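Local coordinates for protein alkaline phosphatase D (Bacillus subtilis, PDB 2YEQ) that hydrolyses phosphate esters as a secreted phosphatase and phosphodiesterase, using an active site that contains iron and calcium, at residues A[133-138]-A[202-207]; A[139-144]-A[442-447]; A[207-212]-A[378-383]. All coordinates share one frame; numbering follows the deposited sequence.

Overall arrangement
All three contacts belong to the calcineurin-like phosphatase part of the chain. Contacts 1 and 2 lie about 9 Å apart by their centres and touch directly. They join the short helix 133-138 and the loop following it to two strands of the ten-stranded mixed sheet, 203-206 and 440-448. Along the chain their segments alternate. Contact 3 follows contact 1 in series, shares T207 with it just after strand 203-206, and is nested inside the long loop closed by contact 2; its centre lies about 15 Å from that of contact 1 and about 19 Å from that of contact 2. Sheet packing thus leads, through one strand, into the metal centre.

Contact 1. Residues A[133-138]-A[202-207]; sequences TAYKHM and FPWVVT
Y135 and W204 make the aromatic part of this contact. Their closest atoms are Y135 CE1 and W204 CH2, 3.6 Å apart, and the same indole carbon lies 3.7 Å from Y135 OH, which puts the outer corner of the indole alongside the hydroxyl end of the phenol. The Y135 ring and the six-membered ring of W204 have centroids 5.8 Å apart and planes inclined by 33°. This geometry is neither a parallel stack nor a T-shaped pair; the two rings meet obliquely, CH2 of W204 near CE1 and OH of Y135. A chi1 of -76° holds the Y135 ring beside its own backbone N, from where it extends off the helix to the tryptophan. The polar ends turn to other partners: Y135 OH is hydrogen-bonded to Q125 OE1, and W204 NE1 to A198 O.

The second kind of contact sets a carbonyl against a ring edge. M138 O lies 3.2 Å from F202 CZ and close to the plane of the phenyl ring, so the oxygen faces the C-H rim and not the pi face. No hydrogen bond links the two segments.

Apolar packing is looser. M138 CG approaches F202 CE2 at 4.2 Å, from a side chain that is extended over its first two torsions and turns only at the third.

All four touching residues are buried. Helix 133-138 forms the beta-alpha-beta crossover between the parallel neighbours 117-122 and 145-148, and it lies against helix 193-201, where Y135 also packs on L195 and A198. Strand 203-206 runs between strands 145-148 and 13-16 of the large mixed sheet, while M459 of strand 451-459 borders the helix at T133, A134 and H137.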
loop_
_atom_site.group_PDB
_atom_site.type_symbol
_atom_site.label_atom_id
_atom_site.label_comp_id
_atom_site.label_asym_id
_atom_site.label_seq_id
_atom_site.Cartn_x
_atom_site.Cartn_y
_atom_site.Cartn_z
ATOM N N THR A 133 -9.210 -8.530 10.555
ATOM C CA THR A 133 -9.927 -9.652 9.940
ATOM C C THR A 133 -9.636 -9.765 8.438
ATOM O O THR A 133 -9.513 -10.873 7.901
ATOM C CB THR A 133 -11.408 -9.470 10.152
ATOM O OG1 THR A 133 -11.625 -9.036 11.497
ATOM C CG2 THR A 133 -12.198 -10.788 9.861
ATOM N N ALA A 134 -9.480 -8.626 7.748
ATOM C CA ALA A 134 -9.150 -8.674 6.324
ATOM C C ALA A 134 -7.934 -9.530 6.044
ATOM O O ALA A 134 -7.907 -10.267 5.047
ATOM C CB ALA A 134 -8.959 -7.239 5.707
ATOM N N TYR A 135 -6.905 -9.430 6.893
ATOM C CA TYR A 135 -5.686 -10.195 6.680
ATOM C C TYR A 135 -5.828 -11.684 7.043
ATOM O O TYR A 135 -5.133 -12.528 6.480
ATOM C CB TYR A 135 -4.512 -9.585 7.437
ATOM C CG TYR A 135 -3.928 -8.341 6.802
ATOM C CD1 TYR A 135 -3.462 -8.372 5.500
ATOM C CD2 TYR A 135 -3.842 -7.140 7.502
ATOM C CE1 TYR A 135 -2.922 -7.257 4.898
ATOM C CE2 TYR A 135 -3.283 -5.994 6.908
ATOM C CZ TYR A 135 -2.825 -6.055 5.608
ATOM O OH TYR A 135 -2.264 -4.974 4.966
ATOM N N LYS A 136 -6.701 -11.996 7.979
ATOM C CA LYS A 136 -7.050 -13.400 8.265
ATOM C C LYS A 136 -7.584 -14.027 6.992
ATOM O O LYS A 136 -7.115 -15.079 6.574
ATOM C CB LYS A 136 -8.098 -13.490 9.363
ATOM C CG LYS A 136 -8.312 -14.920 9.865
ATOM C CD LYS A 136 -9.384 -14.961 10.926
ATOM C CE LYS A 136 -9.534 -16.360 11.526
ATOM N NZ LYS A 136 -8.552 -16.618 12.616
ATOM N N HIS A 137 -8.539 -13.352 6.350
ATOM C CA HIS A 137 -9.062 -13.810 5.058
ATOM C C HIS A 137 -8.027 -13.809 3.939
ATOM O O HIS A 137 -7.978 -14.758 3.136
ATOM C CB HIS A 137 -10.292 -12.989 4.645
ATOM C CG HIS A 137 -11.454 -13.138 5.576
ATOM N ND1 HIS A 137 -12.083 -14.352 5.796
ATOM C CD2 HIS A 137 -12.096 -12.234 6.353
ATOM C CE1 HIS A 137 -13.079 -14.176 6.648
ATOM N NE2 HIS A 137 -13.107 -12.901 7.007
ATOM N N MET A 138 -7.178 -12.777 3.865
ATOM C CA MET A 138 -6.219 -12.719 2.800
ATOM C C MET A 138 -5.249 -13.882 2.865
ATOM O O MET A 138 -4.842 -14.404 1.829
ATOM C CB MET A 138 -5.423 -11.410 2.827
ATOM C CG MET A 138 -4.591 -11.179 1.598
ATOM S SD MET A 138 -3.465 -9.767 1.737
ATOM C CE MET A 138 -4.698 -8.488 1.778
ATOM N N PHE A 202 2.779 -15.008 1.826
ATOM C CA PHE A 202 3.100 -14.516 0.469
ATOM C C PHE A 202 4.271 -13.521 0.470
ATOM O O PHE A 202 4.473 -12.835 1.449
ATOM C CB PHE A 202 1.930 -13.718 -0.114
ATOM C CG PHE A 202 0.582 -14.265 0.174
ATOM C CD1 PHE A 202 0.118 -15.392 -0.503
ATOM C CD2 PHE A 202 -0.265 -13.625 1.041
ATOM C CE1 PHE A 202 -1.138 -15.880 -0.270
ATOM C CE2 PHE A 202 -1.540 -14.117 1.280
ATOM C CZ PHE A 202 -1.963 -15.266 0.622
ATOM N N PRO A 203 4.985 -13.405 -0.638
ATOM C CA PRO A 203 5.921 -12.289 -0.809
ATOM C C PRO A 203 5.158 -11.001 -1.024
ATOM O O PRO A 203 4.142 -11.012 -1.728
ATOM C CB PRO A 203 6.689 -12.651 -2.073
ATOM C CG PRO A 203 5.792 -13.578 -2.815
ATOM C CD PRO A 203 4.902 -14.246 -1.841
ATOM N N TRP A 204 5.642 -9.912 -0.413
ATOM C CA TRP A 204 5.010 -8.605 -0.491
ATOM C C TRP A 204 5.907 -7.620 -1.258
ATOM O O TRP A 204 7.151 -7.664 -1.158
ATOM C CB TRP A 204 4.742 -8.021 0.887
ATOM C CG TRP A 204 3.593 -8.617 1.649
ATOM C CD1 TRP A 204 3.259 -9.944 1.732
ATOM C CD2 TRP A 204 2.648 -7.920 2.471
ATOM N NE1 TRP A 204 2.173 -10.103 2.531
ATOM C CE2 TRP A 204 1.779 -8.885 3.011
ATOM C CE3 TRP A 204 2.445 -6.565 2.792
ATOM C CZ2 TRP A 204 0.737 -8.553 3.847
ATOM C CZ3 TRP A 204 1.421 -6.233 3.603
ATOM C CH2 TRP A 204 0.574 -7.215 4.149
ATOM N N VAL A 205 5.249 -6.736 -2.012
ATOM C CA VAL A 205 5.864 -5.588 -2.659
ATOM C C VAL A 205 5.204 -4.373 -2.030
ATOM O O VAL A 205 4.026 -4.086 -2.264
ATOM C CB VAL A 205 5.688 -5.622 -4.183
ATOM C CG1 VAL A 205 6.379 -4.411 -4.871
ATOM C CG2 VAL A 205 6.305 -6.918 -4.725
ATOM N N VAL A 206 5.947 -3.668 -1.176
ATOM C CA VAL A 206 5.365 -2.557 -0.438
ATOM C C VAL A 206 5.818 -1.205 -1.010
ATOM O O VAL A 206 6.940 -1.066 -1.509
ATOM C CB VAL A 206 5.742 -2.649 1.085
ATOM C CG1 VAL A 206 5.201 -3.970 1.695
ATOM C CG2 VAL A 206 7.267 -2.564 1.267
ATOM N N THR A 207 4.930 -0.219 -0.910
ATOM C CA THR A 207 5.289 1.181 -1.109
ATOM C C THR A 207 4.469 1.988 -0.144
ATOM O O THR A 207 3.409 1.534 0.290
ATOM C CB THR A 207 5.095 1.638 -2.567
ATOM O OG1 THR A 207 5.595 2.967 -2.698
ATOM C CG2 THR A 207 3.586 1.529 -3.020
#

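Contact 2. Residues A[139-144]-A[442-447]; sequences AKEKLD and YVRCTV. With EDO (1,2-ethanediol), chain B.
L143 and R444 have the nearest CA atoms of the two segments, 8.6 Å apart. The irregular loop 139-144 therefore passes the extended strand 442-447 at side-chain distance, and the bonds between them are made by side chains. E141 carries these bonds, one carboxylate oxygen to each partner. Y442 OH donates to E141 OE2 over a short 2.5 Å, using the anti lone pair of that oxygen, with the carboxylate and ring planes 86° apart. R444 NH1 donates to E141 OE1 at 2.8 Å in a salt bridge that is nearly straight (163°); it meets the syn lone pair of OE1, and that oxygen lies in the plane of the guanidinium.

Strand 442-447 is part of the beta-hairpin formed by 440-448 and 451-459, which joins the calcineurin-like sheet antiparallel to strand 117-122. The second arm of the hairpin brings further charges: R457 NE forms a salt bridge with E141 OE2, and D455 OD2 takes R444 NH2. The carboxylate is thus held by the Y442 hydroxyl and two arginines, and the arginines would probably stabilise its negative charge.

R444 runs straight from the backbone and bends at chi3 (66°), which turns its guanidinium to the glutamate. L143 CD2 lies 4.2 Å from R444 CG, the two chains crossing at about a right angle. On the loop backbone, L143 O accepts a hydrogen bond from O2 of a 1,2-ethanediol, 2.7 Å away.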
loop_
_atom_site.group_PDB
_atom_site.type_symbol
_atom_site.label_atom_id
_atom_site.label_comp_id
_atom_site.label_asym_id
_atom_site.label_seq_id
_atom_site.Cartn_x
_atom_site.Cartn_y
_atom_site.Cartn_z
ATOM N N ALA A 139 -4.866 -14.265 4.084
ATOM C CA ALA A 139 -3.884 -15.338 4.299
ATOM C C ALA A 139 -4.390 -16.689 3.757
ATOM O O ALA A 139 -3.608 -17.594 3.574
ATOM C CB ALA A 139 -3.538 -15.461 5.783
ATOM N N LYS A 140 -5.693 -16.810 3.536
ATOM C CA LYS A 140 -6.282 -18.040 2.964
ATOM C C LYS A 140 -6.414 -17.995 1.431
ATOM O O LYS A 140 -6.841 -18.981 0.821
ATOM C CB LYS A 140 -7.646 -18.289 3.602
ATOM C CG LYS A 140 -7.571 -18.550 5.113
ATOM C CD LYS A 140 -8.931 -18.431 5.753
ATOM C CE LYS A 140 -9.051 -19.248 7.044
ATOM N NZ LYS A 140 -10.166 -18.730 7.903
ATOM N N GLU A 141 -6.043 -16.868 0.810
ATOM C CA GLU A 141 -6.165 -16.711 -0.637
ATOM C C GLU A 141 -5.016 -17.426 -1.301
ATOM O O GLU A 141 -3.966 -17.613 -0.700
ATOM C CB GLU A 141 -6.122 -15.220 -1.079
ATOM C CG GLU A 141 -7.221 -14.312 -0.504
ATOM C CD GLU A 141 -8.507 -14.297 -1.319
ATOM O OE1 GLU A 141 -8.647 -15.098 -2.275
ATOM O OE2 GLU A 141 -9.387 -13.481 -0.998
ATOM N N LYS A 142 -5.195 -17.798 -2.564
ATOM C CA LYS A 142 -4.106 -18.371 -3.331
ATOM C C LYS A 142 -3.507 -17.289 -4.197
ATOM O O LYS A 142 -4.018 -17.010 -5.263
ATOM C CB LYS A 142 -4.597 -19.537 -4.203
ATOM C CG LYS A 142 -4.717 -20.858 -3.443
ATOM C CD LYS A 142 -6.167 -21.247 -3.155
ATOM C CE LYS A 142 -6.374 -21.745 -1.707
ATOM N NZ LYS A 142 -5.800 -23.105 -1.464
ATOM N N LEU A 143 -2.410 -16.689 -3.746
ATOM C CA LEU A 143 -1.834 -15.531 -4.436
ATOM C C LEU A 143 -0.397 -15.786 -4.767
ATOM O O LEU A 143 0.291 -16.502 -4.031
ATOM C CB LEU A 143 -1.923 -14.292 -3.531
ATOM C CG LEU A 143 -3.255 -13.985 -2.875
ATOM C CD1 LEU A 143 -3.058 -12.838 -1.860
ATOM C CD2 LEU A 143 -4.331 -13.658 -3.935
ATOM N N ASP A 144 0.065 -15.180 -5.853
ATOM C CA ASP A 144 1.470 -15.147 -6.206
ATOM C C ASP A 144 2.232 -14.044 -5.434
ATOM O O ASP A 144 3.412 -14.193 -5.156
ATOM C CB ASP A 144 1.631 -14.895 -7.697
ATOM C CG ASP A 144 1.017 -16.022 -8.563
ATOM O OD1 ASP A 144 1.501 -17.167 -8.445
ATOM O OD2 ASP A 144 0.082 -15.740 -9.354
ATOM N N TYR A 442 -10.039 -5.624 0.843
ATOM C CA TYR A 442 -8.898 -5.558 -0.052
ATOM C C TYR A 442 -9.358 -5.991 -1.435
ATOM O O TYR A 442 -10.522 -6.316 -1.619
ATOM C CB TYR A 442 -7.748 -6.462 0.425
ATOM C CG TYR A 442 -8.091 -7.938 0.548
ATOM C CD1 TYR A 442 -7.952 -8.814 -0.534
ATOM C CD2 TYR A 442 -8.539 -8.449 1.743
ATOM C CE1 TYR A 442 -8.270 -10.168 -0.409
ATOM C CE2 TYR A 442 -8.856 -9.773 1.890
ATOM C CZ TYR A 442 -8.739 -10.631 0.812
ATOM O OH TYR A 442 -9.049 -11.954 1.004
ATOM N N VAL A 443 -8.469 -5.913 -2.404
ATOM C CA VAL A 443 -8.791 -6.186 -3.806
ATOM C C VAL A 443 -7.927 -7.328 -4.282
ATOM O O VAL A 443 -6.728 -7.395 -3.995
ATOM C CB VAL A 443 -8.599 -4.930 -4.710
ATOM C CG1 VAL A 443 -8.949 -5.244 -6.139
ATOM C CG2 VAL A 443 -9.419 -3.761 -4.176
ATOM N N ARG A 444 -8.559 -8.306 -4.937
ATOM C CA ARG A 444 -7.838 -9.440 -5.509
ATOM C C ARG A 444 -7.869 -9.375 -7.035
ATOM O O ARG A 444 -8.942 -9.288 -7.632
ATOM C CB ARG A 444 -8.500 -10.753 -5.047
ATOM C CG ARG A 444 -7.814 -12.004 -5.555
ATOM C CD ARG A 444 -8.544 -13.269 -5.061
ATOM N NE ARG A 444 -9.873 -13.368 -5.631
ATOM C CZ ARG A 444 -10.903 -14.049 -5.123
ATOM N NH1 ARG A 444 -10.803 -14.741 -3.995
ATOM N NH2 ARG A 444 -12.061 -14.046 -5.764
ATOM N N CYS A 445 -6.707 -9.425 -7.664
ATOM C CA CYS A 445 -6.626 -9.312 -9.107
ATOM C C CYS A 445 -6.177 -10.645 -9.731
ATOM O O CYS A 445 -5.235 -11.271 -9.259
ATOM C CB CYS A 445 -5.688 -8.175 -9.511
ATOM S SG CYS A 445 -6.412 -6.527 -9.103
ATOM N N THR A 446 -6.850 -11.039 -10.817
ATOM C CA THR A 446 -6.468 -12.216 -11.602
ATOM C C THR A 446 -6.228 -11.794 -13.025
ATOM O O THR A 446 -7.099 -11.227 -13.670
ATOM C CB THR A 446 -7.565 -13.285 -11.571
ATOM O OG1 THR A 446 -7.881 -13.601 -10.210
ATOM C CG2 THR A 446 -7.098 -14.544 -12.292
ATOM N N VAL A 447 -5.020 -12.008 -13.498
ATOM C CA VAL A 447 -4.584 -11.447 -14.743
ATOM C C VAL A 447 -4.234 -12.542 -15.724
ATOM O O VAL A 447 -3.469 -13.442 -15.393
ATOM C CB VAL A 447 -3.334 -10.578 -14.537
ATOM C CG1 VAL A 447 -2.906 -9.909 -15.870
ATOM C CG2 VAL A 447 -3.609 -9.538 -13.419
HETATM C C1 EDO B . 3.166 -18.270 -1.690
HETATM O O1 EDO B . 4.150 -17.658 -0.869
HETATM C C2 EDO B . 3.017 -17.491 -2.982
HETATM O O2 EDO B . 2.291 -18.328 -3.888
#

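Contact 3. Residues A[207-212]-A[378-383]; sequences TWDDHE and TGDVHA. With CA (calcium ion), chain C; CA (calcium ion), chain D; FE (Fe (III) ion), chain E; EDO (1,2-ethanediol), chain U.
D209 OD2 and D380 OD1 approach to 2.9 Å without a hydrogen bond, because both are ligands of one calcium ion in the metal centre of this calcineurin-like phosphatase. The first shell of that ion contains D209 OD2 at 2.3 Å, D210 OD1 at 2.4 Å and D380 OD1 at 2.4 Å, with water 2 and D151 among its other ligands. The carboxylate planes of D209 and D380 are 84° apart and the side chains cross at about a right angle, each giving one oxygen to the ion. The positive ion probably offsets the repulsion between these acidic groups.

D210 bridges two metals. Its chi1 of 49° sets the carboxylate between the backbone N and carbonyl carbon, and from there OD1 reaches the first calcium while OD2 binds a second calcium at 2.3 Å; N215 and N216 also hold that second ion. The iron is bound by H382 NE2 at 2.2 Å and by C124, Y154 and D151, whose OD2 is common to iron and the first calcium. A phosphate ion, probably from the crystallisation liquor, lies close to D380, at a position consistent with a substrate pocket.

Outside the metal ligands, R279 NE forms a salt bridge with D209 OD1, the oxygen that does not bind the calcium. The D209 backbone is tied in turn by its N-H to E212 OE1, 2.9 Å away and approached from above the carboxylate plane. On the far edge of the imidazole, H382 ND1 donates to O2 of a 1,2-ethanediol at 3.0 Å, with an N-H...O angle of 175°.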
loop_
_atom_site.group_PDB
_atom_site.type_symbol
_atom_site.label_atom_id
_atom_site.label_comp_id
_atom_site.label_asym_id
_atom_site.label_seq_id
_atom_site.Cartn_x
_atom_site.Cartn_y
_atom_site.Cartn_z
ATOM N N THR A 207 4.930 -0.219 -0.910
ATOM C CA THR A 207 5.289 1.181 -1.109
ATOM C C THR A 207 4.469 1.988 -0.144
ATOM O O THR A 207 3.409 1.534 0.290
ATOM C CB THR A 207 5.095 1.638 -2.567
ATOM O OG1 THR A 207 5.595 2.967 -2.698
ATOM C CG2 THR A 207 3.586 1.529 -3.020
ATOM N N TRP A 208 4.967 3.155 0.265
ATOM C CA TRP A 208 4.340 3.891 1.373
ATOM C C TRP A 208 3.456 4.989 0.822
ATOM O O TRP A 208 3.549 5.322 -0.349
ATOM C CB TRP A 208 5.412 4.506 2.297
ATOM C CG TRP A 208 6.498 5.251 1.616
ATOM C CD1 TRP A 208 6.387 6.104 0.554
ATOM C CD2 TRP A 208 7.888 5.222 1.964
ATOM N NE1 TRP A 208 7.633 6.596 0.217
ATOM C CE2 TRP A 208 8.565 6.075 1.069
ATOM C CE3 TRP A 208 8.620 4.571 2.961
ATOM C CZ2 TRP A 208 9.941 6.272 1.124
ATOM C CZ3 TRP A 208 9.984 4.758 3.014
ATOM C CH2 TRP A 208 10.637 5.618 2.101
ATOM N N ASP A 209 2.619 5.552 1.672
ATOM C CA ASP A 209 1.939 6.809 1.379
ATOM C C ASP A 209 2.316 7.797 2.494
ATOM O O ASP A 209 3.492 7.831 2.886
ATOM C CB ASP A 209 0.415 6.646 1.218
ATOM C CG ASP A 209 -0.250 7.897 0.610
ATOM O OD1 ASP A 209 0.376 8.548 -0.278
ATOM O OD2 ASP A 209 -1.394 8.252 1.072
ATOM N N ASP A 210 1.375 8.576 3.007
ATOM C CA ASP A 210 1.743 9.679 3.935
ATOM C C ASP A 210 1.914 9.251 5.373
ATOM O O ASP A 210 2.833 9.727 6.040
ATOM C CB ASP A 210 0.783 10.885 3.873
ATOM C CG ASP A 210 -0.675 10.515 3.953
ATOM O OD1 ASP A 210 -1.039 9.344 3.630
ATOM O OD2 ASP A 210 -1.488 11.392 4.334
ATOM N N HIS A 211 1.045 8.356 5.853
ATOM C CA HIS A 211 0.990 8.062 7.265
ATOM C C HIS A 211 2.134 7.223 7.815
ATOM O O HIS A 211 2.289 7.137 9.037
ATOM C CB HIS A 211 -0.356 7.494 7.646
ATOM C CG HIS A 211 -1.452 8.514 7.702
ATOM N ND1 HIS A 211 -1.523 9.483 8.685
ATOM C CD2 HIS A 211 -2.557 8.673 6.933
ATOM C CE1 HIS A 211 -2.636 10.182 8.524
ATOM N NE2 HIS A 211 -3.270 9.725 7.456
ATOM N N GLU A 212 2.971 6.663 6.938
ATOM C CA GLU A 212 4.235 6.105 7.383
ATOM C C GLU A 212 5.171 7.200 7.976
ATOM O O GLU A 212 6.141 6.865 8.652
ATOM C CB GLU A 212 4.943 5.437 6.229
ATOM C CG GLU A 212 4.378 4.045 5.928
ATOM C CD GLU A 212 3.244 3.994 4.895
ATOM O OE1 GLU A 212 2.629 5.031 4.520
ATOM O OE2 GLU A 212 2.950 2.836 4.468
ATOM N N THR A 378 -4.567 1.715 -6.588
ATOM C CA THR A 378 -4.646 2.879 -5.722
ATOM C C THR A 378 -5.180 2.534 -4.330
ATOM O O THR A 378 -5.969 1.617 -4.188
ATOM C CB THR A 378 -5.636 3.878 -6.336
ATOM O OG1 THR A 378 -5.217 4.179 -7.653
ATOM C CG2 THR A 378 -5.770 5.114 -5.508
ATOM N N GLY A 379 -4.762 3.286 -3.306
ATOM C CA GLY A 379 -5.379 3.208 -1.999
ATOM C C GLY A 379 -5.843 4.580 -1.552
ATOM O O GLY A 379 -6.540 5.270 -2.283
ATOM N N ASP A 380 -5.494 4.937 -0.316
ATOM C CA ASP A 380 -5.629 6.298 0.268
ATOM C C ASP A 380 -7.017 6.752 0.652
ATOM O O ASP A 380 -7.195 7.365 1.711
ATOM C CB ASP A 380 -4.920 7.367 -0.593
ATOM C CG ASP A 380 -4.927 8.763 0.077
ATOM O OD1 ASP A 380 -4.244 8.951 1.128
ATOM O OD2 ASP A 380 -5.664 9.636 -0.448
ATOM N N VAL A 381 -8.019 6.417 -0.157
ATOM C CA VAL A 381 -9.335 7.033 -0.023
ATOM C C VAL A 381 -10.317 6.270 0.836
ATOM O O VAL A 381 -11.421 6.733 1.065
ATOM C CB VAL A 381 -9.947 7.415 -1.425
ATOM C CG1 VAL A 381 -8.925 8.250 -2.240
ATOM C CG2 VAL A 381 -10.440 6.172 -2.194
ATOM N N HIS A 382 -9.893 5.132 1.370
ATOM C CA HIS A 382 -10.670 4.398 2.390
ATOM C C HIS A 382 -12.049 3.935 1.869
ATOM O O HIS A 382 -13.016 3.870 2.603
ATOM C CB HIS A 382 -10.837 5.218 3.678
ATOM C CG HIS A 382 -9.537 5.648 4.323
ATOM N ND1 HIS A 382 -9.513 6.514 5.395
ATOM C CD2 HIS A 382 -8.245 5.334 4.069
ATOM C CE1 HIS A 382 -8.262 6.724 5.766
ATOM N NE2 HIS A 382 -7.464 6.024 4.987
ATOM N N ALA A 383 -12.115 3.638 0.586
ATOM C CA ALA A 383 -13.336 3.137 -0.053
ATOM C C ALA A 383 -12.953 2.597 -1.411
ATOM O O ALA A 383 -11.897 2.915 -1.977
ATOM C CB ALA A 383 -14.431 4.222 -0.157
HETATM CA CA CA C . -2.864 8.074 2.829
HETATM CA CA CA D . -3.735 11.791 4.387
HETATM FE FE FE E . -5.292 5.935 5.083
HETATM C C1 EDO U . -12.959 8.919 8.504
HETATM O O1 EDO U . -12.890 8.496 9.886
HETATM C C2 EDO U . -11.701 8.497 7.739
HETATM O O2 EDO U . -11.994 7.768 6.529
HETATM O O HOH W 1 -3.905 11.478 2.052
HETATM O O HOH W 2 -2.847 5.674 1.905
HETATM O O HOH W 3 -5.919 12.194 4.587
#